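PDB 2FNA: conserved hypothetical protein from Sulfolobus solfataricus, which is of unknown physiological role but binds ADP and magnesium and is probably an AAA+ ATPase that hydrolyses ATP. Local coordinates for residues I72-F77 and R153-L158. Sequence-based numbering, arbitrary orientation.
Sequences ISYKDF and RGVNLL. With EDO (1,2-ethanediol), chain I.
Tyr74 and Phe77 in the first turn of helix 74-91 meet Val155 and Leu157 of the loop leading into helix 158-167, within the P-loop AAA+ ATPase domain. Two separate apolar pairs carry the contact. In the first, the Val155 and Tyr74 side chains cross at about a right angle, and methyl CG2 of Val155 approaches the ring obliquely at the ring carbon Tyr74 CD1, next to CG, at a tight 3.3 Å. With the valine chi1 at 175°, CG1 lies anti to the backbone N and CG2 anti to the carbonyl carbon, and it is CG2 that meets the ring. The far end of the ring is tethered elsewhere, since Tyr74 OH hydrogen-bonds Leu122 N, and Arg121 makes a cation-pi contact with the ring. In the second pair the side chains come from opposite directions, and Leu157 CD1 lies 4.0 Å from Phe77 CZ, again obliquely. Both residues are buried, and Phe77 also packs on Leu152. Each segment has its own capping bond: Ser73, the N-cap of helix 74-91, accepts from Asp76 N through OG at 3.1 Å, while Asn156, just ahead of the turn into helix 158-167, accepts from Leu158 N through OD1, the donor standing 52° out of the carbonyl plane. A single water links the two backbones, donating to Ile72 O at 2.8 Å and accepting from Gly154 N at 2.9 Å.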
ATOM      1  N   ILE A  72       2.612 -10.966 -12.814  1.00 34.10           N
ATOM      2  CA  ILE A  72       1.657 -10.145 -13.563  1.00 31.96           C
ATOM      3  C   ILE A  72       2.132 -10.103 -14.993  1.00 31.99           C
ATOM      4  O   ILE A  72       3.303  -9.805 -15.259  1.00 32.26           O
ATOM      5  CB  ILE A  72       1.568  -8.662 -13.053  1.00 31.57           C
ATOM      6  CG1 ILE A  72       1.238  -8.601 -11.571  1.00 28.71           C
ATOM      7  CG2 ILE A  72       0.505  -7.882 -13.836  1.00 33.50           C
ATOM      8  CD1 ILE A  72       1.574  -7.192 -10.897  1.00 32.54           C
ATOM      9  N   SER A  73       1.237 -10.409 -15.928  1.00 32.27           N
ATOM     10  CA  SER A  73       1.614 -10.416 -17.326  1.00 33.19           C
ATOM     11  C   SER A  73       1.482  -9.027 -17.927  1.00 35.09           C
ATOM     12  O   SER A  73       0.798  -8.155 -17.385  1.00 32.37           O
ATOM     13  CB  SER A  73       0.760 -11.391 -18.133  1.00 33.33           C
ATOM     14  OG  SER A  73      -0.603 -11.067 -17.989  1.00 35.73           O
ATOM     15  N   TYR A  74       2.154  -8.852 -19.055  1.00 34.72           N
ATOM     16  CA  TYR A  74       2.119  -7.613 -19.803  1.00 39.06           C
ATOM     17  C   TYR A  74       0.690  -7.327 -20.263  1.00 38.57           C
ATOM     18  O   TYR A  74       0.230  -6.184 -20.208  1.00 37.96           O
ATOM     19  CB  TYR A  74       3.064  -7.720 -21.011  1.00 41.86           C
ATOM     20  CG  TYR A  74       3.037  -6.538 -21.961  1.00 43.68           C
ATOM     21  CD1 TYR A  74       3.417  -5.257 -21.538  1.00 48.61           C
ATOM     22  CD2 TYR A  74       2.652  -6.706 -23.282  1.00 41.59           C
ATOM     23  CE1 TYR A  74       3.388  -4.171 -22.419  1.00 47.98           C
ATOM     24  CE2 TYR A  74       2.611  -5.636 -24.159  1.00 45.81           C
ATOM     25  CZ  TYR A  74       2.984  -4.381 -23.723  1.00 42.95           C
ATOM     26  OH  TYR A  74       2.942  -3.349 -24.621  1.00 52.05           O
ATOM     27  N   LYS A  75       0.008  -8.395 -20.670  1.00 36.83           N
ATOM     28  CA  LYS A  75      -1.379  -8.382 -21.130  1.00 36.29           C
ATOM     29  C   LYS A  75      -2.294  -7.920 -20.015  1.00 37.63           C
ATOM     30  O   LYS A  75      -3.129  -7.051 -20.236  1.00 39.91           O
ATOM     31  CB  LYS A  75      -1.747  -9.796 -21.625  1.00 36.61           C
ATOM     32  CG  LYS A  75      -3.053  -9.959 -22.402  1.00 37.09           C
ATOM     33  N   ASP A  76      -2.110  -8.454 -18.803  1.00 38.54           N
ATOM     34  CA  ASP A  76      -2.979  -8.115 -17.683  1.00 40.13           C
ATOM     35  C   ASP A  76      -2.723  -6.705 -17.160  1.00 41.30           C
ATOM     36  O   ASP A  76      -3.651  -6.062 -16.647  1.00 40.32           O
ATOM     37  CB  ASP A  76      -2.863  -9.124 -16.535  1.00 41.60           C
ATOM     38  CG  ASP A  76      -3.498 -10.464 -16.862  1.00 43.11           C
ATOM     39  OD1 ASP A  76      -4.225 -10.584 -17.873  1.00 50.38           O
ATOM     40  OD2 ASP A  76      -3.261 -11.409 -16.100  1.00 51.16           O
ATOM     41  N   PHE A  77      -1.483  -6.235 -17.286  1.00 40.42           N
ATOM     42  CA  PHE A  77      -1.155  -4.850 -16.966  1.00 39.93           C
ATOM     43  C   PHE A  77      -1.812  -3.877 -17.953  1.00 40.12           C
ATOM     44  O   PHE A  77      -2.386  -2.863 -17.542  1.00 42.76           O
ATOM     45  CB  PHE A  77       0.337  -4.630 -16.989  1.00 39.30           C
ATOM     46  CG  PHE A  77       0.741  -3.228 -16.638  1.00 39.52           C
ATOM     47  CD1 PHE A  77       0.547  -2.743 -15.351  1.00 45.58           C
ATOM     48  CD2 PHE A  77       1.329  -2.397 -17.587  1.00 45.42           C
ATOM     49  CE1 PHE A  77       0.938  -1.430 -15.001  1.00 45.44           C
ATOM     50  CE2 PHE A  77       1.722  -1.089 -17.253  1.00 47.45           C
ATOM     51  CZ  PHE A  77       1.524  -0.607 -15.956  1.00 44.09           C
ATOM     52  N   ARG A 153       7.380  -8.973 -14.471  1.00 35.85           N
ATOM     53  CA  ARG A 153       8.769  -9.315 -14.750  1.00 36.82           C
ATOM     54  C   ARG A 153       9.173  -9.069 -16.170  1.00 37.94           C
ATOM     55  O   ARG A 153      10.361  -8.899 -16.450  1.00 42.41           O
ATOM     56  CB  ARG A 153       9.033 -10.786 -14.482  1.00 38.57           C
ATOM     57  CG  ARG A 153       8.644 -11.312 -13.135  1.00 44.76           C
ATOM     58  CD  ARG A 153       9.755 -11.201 -12.129  1.00 50.57           C
ATOM     59  NE  ARG A 153       9.284 -11.628 -10.816  1.00 54.12           N
ATOM     60  CZ  ARG A 153       9.861 -11.299  -9.660  1.00 54.01           C
ATOM     61  NH1 ARG A 153      10.929 -10.507  -9.618  1.00 54.26           N
ATOM     62  NH2 ARG A 153       9.346 -11.752  -8.532  1.00 58.80           N
ATOM     63  N   GLY A 154       8.204  -9.094 -17.076  1.00 36.63           N
ATOM     64  CA  GLY A 154       8.483  -8.933 -18.487  1.00 36.91           C
ATOM     65  C   GLY A 154       8.431  -7.521 -19.024  1.00 35.80           C
ATOM     66  O   GLY A 154       8.529  -7.318 -20.227  1.00 35.53           O
ATOM     67  N   VAL A 155       8.274  -6.543 -18.134  1.00 36.88           N
ATOM     68  CA  VAL A 155       8.292  -5.143 -18.504  1.00 36.83           C
ATOM     69  C   VAL A 155       9.201  -4.411 -17.517  1.00 37.03           C
ATOM     70  O   VAL A 155       9.075  -4.599 -16.319  1.00 38.83           O
ATOM     71  CB  VAL A 155       6.878  -4.552 -18.400  1.00 39.92           C
ATOM     72  CG1 VAL A 155       6.873  -3.065 -18.650  1.00 40.03           C
ATOM     73  CG2 VAL A 155       5.949  -5.249 -19.360  1.00 44.68           C
ATOM     74  N   ASN A 156      10.074  -3.549 -18.027  1.00 36.40           N
ATOM     75  CA  ASN A 156      10.820  -2.606 -17.201  1.00 35.07           C
ATOM     76  C   ASN A 156      10.344  -1.165 -17.408  1.00 35.49           C
ATOM     77  O   ASN A 156      10.685  -0.532 -18.407  1.00 34.82           O
ATOM     78  CB  ASN A 156      12.324  -2.720 -17.480  1.00 33.17           C
ATOM     79  CG  ASN A 156      13.149  -1.786 -16.609  1.00 33.54           C
ATOM     80  OD1 ASN A 156      12.648  -1.256 -15.624  1.00 31.23           O
ATOM     81  ND2 ASN A 156      14.423  -1.588 -16.967  1.00 35.20           N
ATOM     82  N   LEU A 157       9.581  -0.646 -16.437  1.00 33.57           N
ATOM     83  CA  LEU A 157       9.027   0.696 -16.526  1.00 33.14           C
ATOM     84  C   LEU A 157       9.973   1.784 -16.055  1.00 32.56           C
ATOM     85  O   LEU A 157       9.678   2.963 -16.223  1.00 34.60           O
ATOM     86  CB  LEU A 157       7.737   0.787 -15.716  1.00 36.68           C
ATOM     87  CG  LEU A 157       6.581  -0.108 -16.179  1.00 40.18           C
ATOM     88  CD1 LEU A 157       5.434  -0.000 -15.147  1.00 42.55           C
ATOM     89  CD2 LEU A 157       6.091   0.254 -17.563  1.00 35.02           C
ATOM     90  N   LEU A 158      11.121   1.413 -15.497  1.00 31.59           N
ATOM     91  CA  LEU A 158      11.973   2.400 -14.862  1.00 32.31           C
ATOM     92  C   LEU A 158      12.507   3.453 -15.821  1.00 30.69           C
ATOM     93  O   LEU A 158      12.513   4.616 -15.471  1.00 32.81           O
ATOM     94  CB  LEU A 158      13.108   1.740 -14.064  1.00 29.54           C
ATOM     95  CG  LEU A 158      12.737   0.885 -12.850  1.00 33.61           C
ATOM     96  CD1 LEU A 158      13.989   0.316 -12.147  1.00 32.69           C
ATOM     97  CD2 LEU A 158      11.887   1.634 -11.850  1.00 34.53           C
TER
HETATM   98  C1  EDO I 505      17.073  -0.626 -14.411  1.00 54.45           C
HETATM   99  O1  EDO I 505      16.672  -0.184 -15.749  1.00 43.99           O
HETATM  100  C2  EDO I 505      18.589  -0.815 -14.241  1.00 52.97           C
HETATM  101  O2  EDO I 505      18.977  -1.224 -12.901  1.00 56.11           O
HETATM  102  O   HOH W   1       5.326  -9.318 -17.191  1.00 35.33           O